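Local coordinates for protein DNA polymerase (Pyrobaculum calidifontis, PDB 5MDN) that probably extends DNA strands by adding deoxyribonucleotides from their triphosphates with release of diphosphate, as a family B DNA polymerase, at residues 111-116 with 390-395; 373-378 with 518-523; 631-636 with 749-754; 653-658 with 760-765. All blocks are in the same frame, centred on the assembly; numbering follows the deposited sequence.

Overall arrangement
The four contacts form two pairs, their centres at least 40 Å from one pair to the other. Contacts 1 and 2 share the neighbourhood of helix 370-384 and touch directly, with R395 of contact 1 packing on W520 of contact 2; their centres lie about 11 Å apart. Contacts 3 and 4, again about 11 Å between centres, join the C-terminal helices 628-643, 647-666 and 743-756, Y657 reaching from one to V633 of the other. Chemistry follows place. Contact 1, near the surface, is ionic; contact 2 is buried and sets a carboxylate against the backbone; contact 3 is a buried, mostly apolar helix pair; contact 4, partly buried, fastens a terminal loop through aliphatic carbons.

Contact 1: 111-116 with 390-395; sequences ADIRYY and PNREER
The guanidinium of R392 is met at its edge by two neighbours lying near its plane, D112 OD1 and I113 CD1, while N391 OD1 stands over one of its faces. The contact ties the turn after strand 105-109, part of the N-terminal four-stranded sheet, to the loop that runs from helix 370-384 into the palm sheet of this family B polymerase. D112 and R392 form a salt bridge, OD1 to NH1, although the modelled separation is too short for its length to be trusted. The carboxylate and guanidinium planes are 27° apart. D112 OD2 lies near R392 CD, so the acid reaches the end of the arginine's chain as well as its charged tip. R392 reaches this position by bending at chi2 (86°) and chi3, which turns NH1 toward the acid and NH2 back to P390 O. An acid suits position 112 because it faces R392, and its charge probably also eases the approach of R524. A leucine in place of D112 would probably leave R392 without its counter-charge, close to R524 and more at liberty to turn. The I113 side chain crosses the arginine nearly at a right angle, bringing CD1 to the guanidinium near NH1, and also packs on L379 of helix 370-384. N391 anchors the same loop, its ND2 hydrogen-bonded to V108 O.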
loop_
_atom_site.group_PDB
_atom_site.type_symbol
_atom_site.label_atom_id
_atom_site.label_comp_id
_atom_site.label_asym_id
_atom_site.label_seq_id
_atom_site.Cartn_x
_atom_site.Cartn_y
_atom_site.Cartn_z
ATOM N N ALA A 111 -21.543 14.007 0.262
ATOM C CA ALA A 111 -22.523 13.074 0.799
ATOM C C ALA A 111 -21.960 11.679 1.043
ATOM O O ALA A 111 -22.614 10.874 1.715
ATOM C CB ALA A 111 -23.724 12.978 -0.143
ATOM N N ASP A 112 -20.773 11.373 0.518
ATOM C CA ASP A 112 -20.201 10.034 0.589
ATOM C C ASP A 112 -18.987 9.963 1.512
ATOM O O ASP A 112 -18.100 9.129 1.314
ATOM C CB ASP A 112 -19.827 9.542 -0.807
ATOM C CG ASP A 112 -18.787 10.419 -1.472
ATOM O OD1 ASP A 112 -18.792 11.643 -1.222
ATOM O OD2 ASP A 112 -17.962 9.882 -2.241
ATOM N N ILE A 113 -18.925 10.825 2.522
ATOM C CA ILE A 113 -17.809 10.824 3.463
ATOM C C ILE A 113 -18.211 9.962 4.653
ATOM O O ILE A 113 -19.221 10.232 5.312
ATOM C CB ILE A 113 -17.439 12.250 3.908
ATOM C CG1 ILE A 113 -16.556 12.967 2.870
ATOM C CG2 ILE A 113 -16.730 12.229 5.258
ATOM C CD1 ILE A 113 -17.183 13.167 1.508
ATOM N N ARG A 114 -17.436 8.909 4.918
ATOM C CA ARG A 114 -17.786 7.984 5.988
ATOM C C ARG A 114 -17.787 8.703 7.334
ATOM O O ARG A 114 -16.980 9.604 7.582
ATOM C CB ARG A 114 -16.845 6.774 5.995
ATOM C CG ARG A 114 -15.430 7.031 6.442
ATOM C CD ARG A 114 -14.608 5.752 6.312
ATOM N NE ARG A 114 -14.316 5.432 4.916
ATOM C CZ ARG A 114 -13.094 5.423 4.393
ATOM N NH1 ARG A 114 -12.046 5.707 5.154
ATOM N NH2 ARG A 114 -12.918 5.131 3.111
ATOM N N TYR A 115 -18.724 8.300 8.192
ATOM C CA TYR A 115 -19.146 9.129 9.317
ATOM C C TYR A 115 -18.003 9.421 10.286
ATOM O O TYR A 115 -17.785 10.577 10.665
ATOM C CB TYR A 115 -20.318 8.451 10.029
ATOM C CG TYR A 115 -20.852 9.203 11.225
ATOM C CD1 TYR A 115 -21.427 10.459 11.078
ATOM C CD2 TYR A 115 -20.827 8.639 12.493
ATOM C CE1 TYR A 115 -21.930 11.147 12.165
ATOM C CE2 TYR A 115 -21.335 9.318 13.584
ATOM C CZ TYR A 115 -21.883 10.570 13.415
ATOM O OH TYR A 115 -22.386 11.247 14.503
ATOM N N TYR A 116 -17.265 8.391 10.715
ATOM C CA TYR A 116 -16.233 8.637 11.720
ATOM C C TYR A 116 -15.033 9.393 11.159
ATOM O O TYR A 116 -14.276 9.988 11.936
ATOM C CB TYR A 116 -15.791 7.324 12.379
ATOM C CG TYR A 116 -15.003 6.366 11.513
ATOM C CD1 TYR A 116 -15.618 5.642 10.500
ATOM C CD2 TYR A 116 -13.648 6.157 11.738
ATOM C CE1 TYR A 116 -14.900 4.755 9.720
ATOM C CE2 TYR A 116 -12.922 5.272 10.965
ATOM C CZ TYR A 116 -13.552 4.574 9.956
ATOM O OH TYR A 116 -12.836 3.692 9.181
ATOM N N PRO A 390 -15.222 18.879 -4.295
ATOM C CA PRO A 390 -15.902 18.405 -5.510
ATOM C C PRO A 390 -16.294 16.936 -5.410
ATOM O O PRO A 390 -16.085 16.296 -4.375
ATOM C CB PRO A 390 -14.865 18.641 -6.617
ATOM C CG PRO A 390 -13.881 19.611 -6.040
ATOM C CD PRO A 390 -13.855 19.350 -4.569
ATOM N N ASN A 391 -16.853 16.387 -6.482
ATOM C CA ASN A 391 -17.360 15.023 -6.500
ATOM C C ASN A 391 -16.440 14.100 -7.289
ATOM O O ASN A 391 -15.561 14.536 -8.036
ATOM C CB ASN A 391 -18.779 14.980 -7.071
ATOM C CG ASN A 391 -19.800 15.557 -6.118
ATOM O OD1 ASN A 391 -19.713 15.361 -4.904
ATOM N ND2 ASN A 391 -20.781 16.267 -6.661
ATOM N N ARG A 392 -16.660 12.801 -7.103
ATOM C CA ARG A 392 -15.810 11.754 -7.651
ATOM C C ARG A 392 -16.545 10.993 -8.743
ATOM O O ARG A 392 -17.776 11.031 -8.841
ATOM C CB ARG A 392 -15.372 10.757 -6.570
ATOM C CG ARG A 392 -14.817 11.362 -5.300
ATOM C CD ARG A 392 -15.899 11.712 -4.282
ATOM N NE ARG A 392 -15.828 13.123 -3.910
ATOM C CZ ARG A 392 -16.258 13.621 -2.756
ATOM N NH1 ARG A 392 -16.797 12.823 -1.845
ATOM N NH2 ARG A 392 -16.141 14.918 -2.509
ATOM N N GLU A 393 -15.767 10.293 -9.569
ATOM C CA GLU A 393 -16.314 9.328 -10.516
ATOM C C GLU A 393 -16.092 7.887 -10.065
ATOM O O GLU A 393 -17.055 7.160 -9.818
ATOM C CB GLU A 393 -15.722 9.561 -11.911
ATOM C CG GLU A 393 -16.062 10.933 -12.475
ATOM C CD GLU A 393 -17.559 11.146 -12.640
ATOM O OE1 GLU A 393 -18.264 10.192 -13.036
ATOM O OE2 GLU A 393 -18.034 12.269 -12.367
ATOM N N GLU A 394 -14.839 7.454 -9.959
ATOM C CA GLU A 394 -14.567 6.096 -9.515
ATOM C C GLU A 394 -13.183 6.049 -8.902
ATOM O O GLU A 394 -12.420 7.018 -8.955
ATOM C CB GLU A 394 -14.664 5.110 -10.687
ATOM C CG GLU A 394 -14.014 5.621 -11.978
ATOM C CD GLU A 394 -12.483 5.561 -11.974
ATOM O OE1 GLU A 394 -11.901 4.746 -11.228
ATOM O OE2 GLU A 394 -11.858 6.331 -12.734
ATOM N N ARG A 395 -12.877 4.915 -8.291
ATOM C CA ARG A 395 -11.517 4.598 -7.869
ATOM C C ARG A 395 -10.967 3.437 -8.694
ATOM O O ARG A 395 -11.557 2.351 -8.714
ATOM C CB ARG A 395 -11.424 4.272 -6.368
ATOM C CG ARG A 395 -11.378 5.480 -5.395
ATOM C CD ARG A 395 -11.249 5.067 -3.905
ATOM N NE ARG A 395 -11.135 6.259 -3.038
ATOM C CZ ARG A 395 -12.210 6.938 -2.658
ATOM N NH1 ARG A 395 -13.407 6.522 -3.076
ATOM N NH2 ARG A 395 -12.097 8.013 -1.892
#

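Contact 2: 373-378 with 518-523; sequences RVEWML and LGWVGA
E375 and A523 mark the closest backbone approach, their CA atoms 7.7 Å apart, where helix 370-384 faces the type I beta turn from W520 to A523. This turn follows helix 514-519, just beyond the fingers helices 468-486 and 495-512 of the family B polymerase fold. With its CG anti to the backbone N (chi1 -160°) and an extended chain beyond, E375 carries its carboxylate clear of its own helix to the turn. E375 OE2 lies 3.6 Å from A523 CA and 4.0 Å from A523 CB, and a small residue suits this place because it lets the carboxylate come so near the main chain. E375 OE1 approaches W520 obliquely, 4.4 Å from CZ3. The buried acid finds its polar partners just outside the two segments: OE2 is hydrogen-bonded to Y517 OH and OE1 forms a salt bridge with R524 NE. Each oxygen thus has a partner, which would probably favour the charged form. The W520 ring also stacks edge-to-face with Y397. G522 fits here because a side chain would crowd W520 NE1, while its carbonyl O sits 3.3 Å above one face of the indole, not over its centre but near its border.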
loop_
_atom_site.group_PDB
_atom_site.type_symbol
_atom_site.label_atom_id
_atom_site.label_comp_id
_atom_site.label_asym_id
_atom_site.label_seq_id
_atom_site.Cartn_x
_atom_site.Cartn_y
_atom_site.Cartn_z
ATOM N N ARG A 373 -5.052 7.947 -0.028
ATOM C CA ARG A 373 -4.458 8.557 1.162
ATOM C C ARG A 373 -4.352 10.075 1.015
ATOM O O ARG A 373 -4.634 10.822 1.960
ATOM C CB ARG A 373 -3.082 7.937 1.426
ATOM C CG ARG A 373 -2.553 8.108 2.840
ATOM C CD ARG A 373 -1.174 7.478 2.981
ATOM N NE ARG A 373 -1.184 6.043 2.695
ATOM C CZ ARG A 373 -0.438 5.464 1.759
ATOM N NH1 ARG A 373 0.382 6.198 1.021
ATOM N NH2 ARG A 373 -0.503 4.152 1.564
ATOM N N VAL A 374 -3.935 10.548 -0.165
ATOM C CA VAL A 374 -3.774 11.984 -0.391
ATOM C C VAL A 374 -5.127 12.687 -0.374
ATOM O O VAL A 374 -5.254 13.808 0.131
ATOM C CB VAL A 374 -3.036 12.218 -1.723
ATOM C CG1 VAL A 374 -3.114 13.678 -2.154
ATOM C CG2 VAL A 374 -1.592 11.763 -1.620
ATOM N N GLU A 375 -6.162 12.031 -0.904
ATOM C CA GLU A 375 -7.475 12.661 -0.973
ATOM C C GLU A 375 -8.088 12.855 0.409
ATOM O O GLU A 375 -8.802 13.839 0.633
ATOM C CB GLU A 375 -8.395 11.836 -1.867
ATOM C CG GLU A 375 -9.581 12.600 -2.397
ATOM C CD GLU A 375 -10.170 11.949 -3.630
ATOM O OE1 GLU A 375 -10.778 10.866 -3.500
ATOM O OE2 GLU A 375 -10.018 12.518 -4.730
ATOM N N TRP A 376 -7.824 11.943 1.345
ATOM C CA TRP A 376 -8.276 12.140 2.718
ATOM C C TRP A 376 -7.511 13.250 3.424
ATOM O O TRP A 376 -8.037 13.839 4.375
ATOM C CB TRP A 376 -8.158 10.836 3.509
ATOM C CG TRP A 376 -9.317 9.916 3.293
ATOM C CD1 TRP A 376 -9.298 8.696 2.678
ATOM C CD2 TRP A 376 -10.676 10.149 3.679
ATOM N NE1 TRP A 376 -10.561 8.155 2.664
ATOM C CE2 TRP A 376 -11.425 9.027 3.273
ATOM C CE3 TRP A 376 -11.332 11.197 4.333
ATOM C CZ2 TRP A 376 -12.796 8.923 3.499
ATOM C CZ3 TRP A 376 -12.691 11.093 4.555
ATOM C CH2 TRP A 376 -13.409 9.967 4.140
ATOM N N MET A 377 -6.286 13.543 2.989
ATOM C CA MET A 377 -5.580 14.716 3.497
ATOM C C MET A 377 -6.207 15.999 2.967
ATOM O O MET A 377 -6.464 16.937 3.731
ATOM C CB MET A 377 -4.101 14.648 3.118
ATOM C CG MET A 377 -3.246 15.714 3.786
ATOM S SD MET A 377 -1.486 15.498 3.468
ATOM C CE MET A 377 -1.442 15.738 1.695
ATOM N N LEU A 378 -6.447 16.063 1.653
ATOM C CA LEU A 378 -6.999 17.275 1.054
ATOM C C LEU A 378 -8.393 17.585 1.586
ATOM O O LEU A 378 -8.756 18.759 1.716
ATOM C CB LEU A 378 -7.022 17.145 -0.469
ATOM C CG LEU A 378 -5.647 17.042 -1.135
ATOM C CD1 LEU A 378 -5.783 16.907 -2.641
ATOM C CD2 LEU A 378 -4.782 18.240 -0.773
ATOM N N LEU A 518 -3.098 14.273 -8.823
ATOM C CA LEU A 518 -3.788 15.236 -9.675
ATOM C C LEU A 518 -3.916 14.771 -11.119
ATOM O O LEU A 518 -4.652 15.401 -11.886
ATOM C CB LEU A 518 -3.073 16.585 -9.624
ATOM C CG LEU A 518 -3.015 17.233 -8.239
ATOM C CD1 LEU A 518 -2.015 18.374 -8.215
ATOM C CD2 LEU A 518 -4.393 17.714 -7.815
ATOM N N GLY A 519 -3.228 13.699 -11.507
ATOM C CA GLY A 519 -3.400 13.122 -12.827
ATOM C C GLY A 519 -4.439 12.022 -12.839
ATOM O O GLY A 519 -5.009 11.696 -13.885
ATOM N N TRP A 520 -4.683 11.440 -11.666
ATOM C CA TRP A 520 -5.693 10.405 -11.483
ATOM C C TRP A 520 -7.065 10.952 -11.856
ATOM O O TRP A 520 -7.630 11.770 -11.124
ATOM C CB TRP A 520 -5.659 9.905 -10.034
ATOM C CG TRP A 520 -6.758 8.966 -9.641
ATOM C CD1 TRP A 520 -7.460 8.121 -10.453
ATOM C CD2 TRP A 520 -7.271 8.768 -8.318
ATOM N NE1 TRP A 520 -8.382 7.414 -9.717
ATOM C CE2 TRP A 520 -8.285 7.794 -8.403
ATOM C CE3 TRP A 520 -6.972 9.324 -7.070
ATOM C CZ2 TRP A 520 -9.001 7.365 -7.288
ATOM C CZ3 TRP A 520 -7.684 8.896 -5.965
ATOM C CH2 TRP A 520 -8.686 7.926 -6.080
ATOM N N VAL A 521 -7.591 10.522 -13.008
ATOM C CA VAL A 521 -8.826 11.090 -13.547
ATOM C C VAL A 521 -9.976 10.969 -12.555
ATOM O O VAL A 521 -10.862 11.834 -12.509
ATOM C CB VAL A 521 -9.162 10.420 -14.896
ATOM C CG1 VAL A 521 -10.513 10.888 -15.422
ATOM C CG2 VAL A 521 -8.069 10.703 -15.915
ATOM N N GLY A 522 -9.976 9.925 -11.730
ATOM C CA GLY A 522 -11.022 9.759 -10.740
ATOM C C GLY A 522 -10.711 10.431 -9.419
ATOM O O GLY A 522 -10.938 9.853 -8.352
ATOM N N ALA A 523 -10.197 11.655 -9.475
ATOM C CA ALA A 523 -9.864 12.423 -8.286
ATOM C C ALA A 523 -10.802 13.614 -8.142
ATOM O O ALA A 523 -11.326 14.142 -9.127
ATOM C CB ALA A 523 -8.413 12.909 -8.326
#

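Contact 3: 631-636 with 749-754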
loop_
_atom_site.group_PDB
_atom_site.type_symbol
_atom_site.label_atom_id
_atom_site.label_comp_id
_atom_site.label_asym_id
_atom_site.label_seq_id
_atom_site.Cartn_x
_atom_site.Cartn_y
_atom_site.Cartn_z
ATOM N N LYS A 631 11.760 -19.139 -12.524
ATOM C CA LYS A 631 11.989 -17.956 -11.701
ATOM C C LYS A 631 13.397 -17.958 -11.119
ATOM O O LYS A 631 14.063 -16.916 -11.082
ATOM C CB LYS A 631 10.951 -17.888 -10.580
ATOM C CG LYS A 631 9.516 -17.707 -11.047
ATOM C CD LYS A 631 8.978 -16.336 -10.664
ATOM C CE LYS A 631 7.459 -16.299 -10.738
ATOM N NZ LYS A 631 6.843 -17.256 -9.777
ATOM N N GLU A 632 13.858 -19.118 -10.644
ATOM C CA GLU A 632 15.215 -19.223 -10.117
ATOM C C GLU A 632 16.254 -18.892 -11.183
ATOM O O GLU A 632 17.243 -18.204 -10.900
ATOM C CB GLU A 632 15.446 -20.632 -9.564
ATOM C CG GLU A 632 16.763 -20.823 -8.823
ATOM C CD GLU A 632 16.876 -19.943 -7.593
ATOM O OE1 GLU A 632 15.834 -19.685 -6.951
ATOM O OE2 GLU A 632 18.003 -19.515 -7.266
ATOM N N VAL A 633 16.052 -19.376 -12.411
ATOM C CA VAL A 633 17.010 -19.101 -13.481
ATOM C C VAL A 633 16.822 -17.719 -14.097
ATOM O O VAL A 633 17.720 -17.245 -14.802
ATOM C CB VAL A 633 16.981 -20.188 -14.570
ATOM C CG1 VAL A 633 17.360 -21.538 -13.974
ATOM C CG2 VAL A 633 15.631 -20.247 -15.251
ATOM N N GLN A 634 15.684 -17.053 -13.869
ATOM C CA GLN A 634 15.591 -15.649 -14.261
ATOM C C GLN A 634 16.431 -14.781 -13.340
ATOM O O GLN A 634 17.162 -13.896 -13.798
ATOM C CB GLN A 634 14.153 -15.148 -14.237
ATOM C CG GLN A 634 13.950 -13.954 -15.150
ATOM C CD GLN A 634 12.527 -13.437 -15.142
ATOM O OE1 GLN A 634 11.769 -13.663 -14.195
ATOM N NE2 GLN A 634 12.155 -12.736 -16.203
ATOM N N LEU A 635 16.339 -15.021 -12.033
ATOM C CA LEU A 635 17.398 -14.617 -11.118
ATOM C C LEU A 635 18.657 -15.405 -11.473
ATOM O O LEU A 635 18.669 -16.130 -12.473
ATOM C CB LEU A 635 16.980 -14.848 -9.659
ATOM C CG LEU A 635 16.141 -13.762 -8.969
ATOM C CD1 LEU A 635 14.794 -13.568 -9.660
ATOM C CD2 LEU A 635 15.929 -14.100 -7.503
ATOM N N ASN A 636 19.729 -15.263 -10.694
ATOM C CA ASN A 636 21.005 -15.894 -11.030
ATOM C C ASN A 636 21.546 -15.326 -12.340
ATOM O O ASN A 636 22.621 -14.720 -12.354
ATOM C CB ASN A 636 20.874 -17.422 -11.124
ATOM C CG ASN A 636 21.165 -18.118 -9.811
ATOM O OD1 ASN A 636 22.311 -18.457 -9.514
ATOM N ND2 ASN A 636 20.122 -18.347 -9.021
ATOM N N LYS A 749 10.876 -24.470 -23.677
ATOM C CA LYS A 749 9.940 -23.354 -23.739
ATOM C C LYS A 749 9.902 -22.483 -22.489
ATOM O O LYS A 749 9.071 -21.575 -22.430
ATOM C CB LYS A 749 8.530 -23.846 -24.085
ATOM C CG LYS A 749 7.902 -24.850 -23.144
ATOM C CD LYS A 749 6.626 -25.385 -23.780
ATOM C CE LYS A 749 5.591 -24.287 -24.000
ATOM N NZ LYS A 749 4.957 -23.847 -22.725
ATOM N N GLN A 750 10.778 -22.705 -21.501
ATOM C CA GLN A 750 10.874 -21.749 -20.395
ATOM C C GLN A 750 12.276 -21.523 -19.836
ATOM O O GLN A 750 12.671 -20.365 -19.674
ATOM C CB GLN A 750 9.901 -22.057 -19.259
ATOM C CG GLN A 750 8.617 -21.304 -19.516
ATOM C CD GLN A 750 8.915 -19.917 -20.108
ATOM O OE1 GLN A 750 9.660 -19.121 -19.529
ATOM N NE2 GLN A 750 8.356 -19.641 -21.283
ATOM N N VAL A 751 13.036 -22.575 -19.524
ATOM C CA VAL A 751 14.340 -22.345 -18.902
ATOM C C VAL A 751 15.232 -21.535 -19.838
ATOM O O VAL A 751 15.964 -20.639 -19.401
ATOM C CB VAL A 751 14.996 -23.677 -18.491
ATOM C CG1 VAL A 751 16.473 -23.477 -18.186
ATOM C CG2 VAL A 751 14.304 -24.246 -17.261
ATOM N N ILE A 752 15.177 -21.820 -21.136
ATOM C CA ILE A 752 15.892 -20.997 -22.111
ATOM C C ILE A 752 15.171 -19.654 -22.264
ATOM O O ILE A 752 15.826 -18.609 -22.144
ATOM C CB ILE A 752 16.071 -21.730 -23.455
ATOM C CG1 ILE A 752 17.407 -22.477 -23.497
ATOM C CG2 ILE A 752 16.012 -20.757 -24.627
ATOM C CD1 ILE A 752 17.608 -23.476 -22.378
ATOM N N PRO A 753 13.851 -19.606 -22.524
ATOM C CA PRO A 753 13.188 -18.291 -22.646
ATOM C C PRO A 753 13.289 -17.414 -21.408
ATOM O O PRO A 753 13.307 -16.184 -21.544
ATOM C CB PRO A 753 11.731 -18.661 -22.956
ATOM C CG PRO A 753 11.828 -19.963 -23.624
ATOM C CD PRO A 753 12.939 -20.690 -22.939
ATOM N N ALA A 754 13.340 -17.991 -20.204
ATOM C CA ALA A 754 13.518 -17.161 -19.016
ATOM C C ALA A 754 14.881 -16.485 -19.032
ATOM O O ALA A 754 14.997 -15.294 -18.721
ATOM C CB ALA A 754 13.343 -17.994 -17.747
#
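V633 turns one methyl, CG2, into the groove between V751 and A754. In this valine CG1 lies beside the backbone N, chi1 -61°, which leaves CG2 between N and the carbonyl carbon and aimed at the facing helix. V633 CG2 is thus 4.1 Å from A754 CB, 4.2 Å from V751 O and 4.4 Å from V751 CG1. Its other methyl serves the neighbouring helix 647-666, where it meets Y657. Helices 628-643 and 743-756, in the C-terminal helical region that forms the thumb of family B polymerases, run nearly parallel here: the segment axes are 19° apart in direction and approach to 8.8 Å. Alanine suits position 754 because its single methyl lets the CA atoms of Q634 and A754 come within 5.4 Å. Q634 holds CG anti to its backbone N (chi1 -156°) and continues extended, laying CG 4.0 Å from A754 O. The amide goes beyond the interface, where OE1 takes a weak hydrogen bond from K289 NZ, and W626 touches both Q634 and A754. Between the helices, cohesion probably comes from dispersion and exclusion of water, aliphatic carbons resting on methyls and on the carbonyl oxygens of V751 and A754.

Contact 4: 653-658 with 760-765; sequences RVVKYV and EVLGVK
L762 lays its CD1 methyl over two consecutive valines of helix 647-666, V654 and V655. This fastens the C-terminal loop that follows helix 743-756 onto the helical thumb region of the family B polymerase fold. The leucine has CG between its backbone N and carbonyl carbon (chi1 77°), a rotation that swings the isobutyl end onto the helix. L762 CD1 comes to 3.5 Å from V655 CG2 and 3.9 Å from V654 CG1. The two valines are met differently: L762 and V655 pass alongside each other in opposite directions, whereas the leucine lies at a slant to V654. Branched residues suit the helix because each can serve two sides at once. V654 also rests on I641 of helix 628-643, so it bridges that helix and the loop, and V655 divides its methyls between L762 and K765. The loop gains further hold from helix 647-666, as both L762 and K765 touch R651, while V764 leans on L756 at the end of helix 743-756. K765 fits this partly exposed margin because its aliphatic base packs on V655 while the chain runs back beside L762; it is the CB of K765 that meets V655 CG1, at 4.3 Å.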
loop_
_atom_site.group_PDB
_atom_site.type_symbol
_atom_site.label_atom_id
_atom_site.label_comp_id
_atom_site.label_asym_id
_atom_site.label_seq_id
_atom_site.Cartn_x
_atom_site.Cartn_y
_atom_site.Cartn_z
ATOM N N ARG A 653 29.414 -16.527 -18.670
ATOM C CA ARG A 653 28.852 -16.865 -17.367
ATOM C C ARG A 653 27.419 -17.368 -17.508
ATOM O O ARG A 653 27.046 -18.390 -16.919
ATOM C CB ARG A 653 28.908 -15.650 -16.441
ATOM C CG ARG A 653 30.313 -15.219 -16.056
ATOM C CD ARG A 653 30.753 -15.822 -14.733
ATOM N NE ARG A 653 30.119 -15.148 -13.603
ATOM C CZ ARG A 653 30.541 -13.996 -13.092
ATOM N NH1 ARG A 653 31.598 -13.386 -13.610
ATOM N NH2 ARG A 653 29.904 -13.450 -12.066
ATOM N N VAL A 654 26.593 -16.647 -18.274
ATOM C CA VAL A 654 25.183 -17.007 -18.411
ATOM C C VAL A 654 25.032 -18.333 -19.148
ATOM O O VAL A 654 24.308 -19.228 -18.698
ATOM C CB VAL A 654 24.406 -15.882 -19.117
ATOM C CG1 VAL A 654 23.063 -16.394 -19.611
ATOM C CG2 VAL A 654 24.199 -14.715 -18.169
ATOM N N VAL A 655 25.724 -18.489 -20.281
ATOM C CA VAL A 655 25.525 -19.684 -21.097
ATOM C C VAL A 655 26.041 -20.925 -20.382
ATOM O O VAL A 655 25.484 -22.018 -20.542
ATOM C CB VAL A 655 26.196 -19.517 -22.473
ATOM C CG1 VAL A 655 25.846 -20.687 -23.385
ATOM C CG2 VAL A 655 25.781 -18.209 -23.116
ATOM N N LYS A 656 27.095 -20.788 -19.577
ATOM C CA LYS A 656 27.560 -21.925 -18.792
ATOM C C LYS A 656 26.533 -22.314 -17.735
ATOM O O LYS A 656 26.293 -23.504 -17.504
ATOM C CB LYS A 656 28.917 -21.617 -18.163
ATOM C CG LYS A 656 29.511 -22.786 -17.396
ATOM C CD LYS A 656 30.909 -22.472 -16.896
ATOM C CE LYS A 656 31.586 -23.725 -16.362
ATOM N NZ LYS A 656 31.097 -24.098 -15.005
ATOM N N TYR A 657 25.923 -21.324 -17.078
ATOM C CA TYR A 657 24.903 -21.613 -16.074
ATOM C C TYR A 657 23.660 -22.219 -16.715
ATOM O O TYR A 657 23.111 -23.208 -16.216
ATOM C CB TYR A 657 24.542 -20.340 -15.310
ATOM C CG TYR A 657 23.350 -20.495 -14.393
ATOM C CD1 TYR A 657 23.454 -21.196 -13.199
ATOM C CD2 TYR A 657 22.121 -19.944 -14.727
ATOM C CE1 TYR A 657 22.363 -21.343 -12.360
ATOM C CE2 TYR A 657 21.027 -20.084 -13.896
ATOM C CZ TYR A 657 21.154 -20.784 -12.714
ATOM O OH TYR A 657 20.066 -20.926 -11.884
ATOM N N VAL A 658 23.196 -21.631 -17.822
ATOM C CA VAL A 658 22.002 -22.137 -18.491
ATOM C C VAL A 658 22.249 -23.534 -19.048
ATOM O O VAL A 658 21.318 -24.342 -19.163
ATOM C CB VAL A 658 21.553 -21.148 -19.585
ATOM C CG1 VAL A 658 20.370 -21.695 -20.373
ATOM C CG2 VAL A 658 21.197 -19.805 -18.967
ATOM N N GLU A 760 19.948 -9.417 -24.148
ATOM C CA GLU A 760 20.376 -8.199 -24.821
ATOM C C GLU A 760 21.726 -8.355 -25.504
ATOM O O GLU A 760 22.409 -7.335 -25.733
ATOM C CB GLU A 760 20.399 -7.032 -23.826
ATOM C CG GLU A 760 21.201 -7.301 -22.531
ATOM C CD GLU A 760 22.699 -7.119 -22.691
ATOM O OE1 GLU A 760 23.082 -6.211 -23.475
ATOM O OE2 GLU A 760 23.473 -7.815 -21.971
ATOM N N VAL A 761 22.150 -9.601 -25.764
ATOM C CA VAL A 761 23.468 -9.890 -26.330
ATOM C C VAL A 761 23.586 -11.322 -26.872
ATOM O O VAL A 761 24.463 -11.597 -27.698
ATOM C CB VAL A 761 24.530 -9.614 -25.246
ATOM C CG1 VAL A 761 24.604 -10.763 -24.260
ATOM C CG2 VAL A 761 25.887 -9.289 -25.850
ATOM N N LEU A 762 22.718 -12.245 -26.440
ATOM C CA LEU A 762 22.925 -13.665 -26.742
ATOM C C LEU A 762 21.644 -14.339 -27.225
ATOM O O LEU A 762 20.539 -14.009 -26.786
ATOM C CB LEU A 762 23.467 -14.450 -25.527
ATOM C CG LEU A 762 22.518 -14.844 -24.392
ATOM C CD1 LEU A 762 23.178 -15.843 -23.452
ATOM C CD2 LEU A 762 22.077 -13.617 -23.620
ATOM N N GLY A 763 21.822 -15.295 -28.145
ATOM C CA GLY A 763 20.726 -16.017 -28.756
ATOM C C GLY A 763 20.575 -17.440 -28.233
ATOM O O GLY A 763 21.190 -17.845 -27.245
ATOM N N VAL A 764 19.741 -18.266 -28.824
ATOM C CA VAL A 764 19.604 -19.630 -28.325
ATOM C C VAL A 764 20.860 -20.438 -28.555
ATOM O O VAL A 764 21.187 -20.808 -29.660
ATOM C CB VAL A 764 18.511 -20.308 -29.071
ATOM C CG1 VAL A 764 17.196 -19.681 -28.710
ATOM C CG2 VAL A 764 18.752 -20.084 -30.547
ATOM N N LYS A 765 21.578 -20.715 -27.493
ATOM C CA LYS A 765 22.812 -21.440 -27.607
ATOM C C LYS A 765 22.885 -22.736 -26.816
ATOM O O LYS A 765 22.434 -22.798 -25.677
ATOM C CB LYS A 765 23.938 -20.537 -27.180
ATOM C CG LYS A 765 23.922 -19.173 -27.846
ATOM C CD LYS A 765 25.251 -18.458 -27.663
ATOM C CE LYS A 765 25.056 -16.983 -27.384
ATOM N NZ LYS A 765 26.189 -16.187 -27.920
#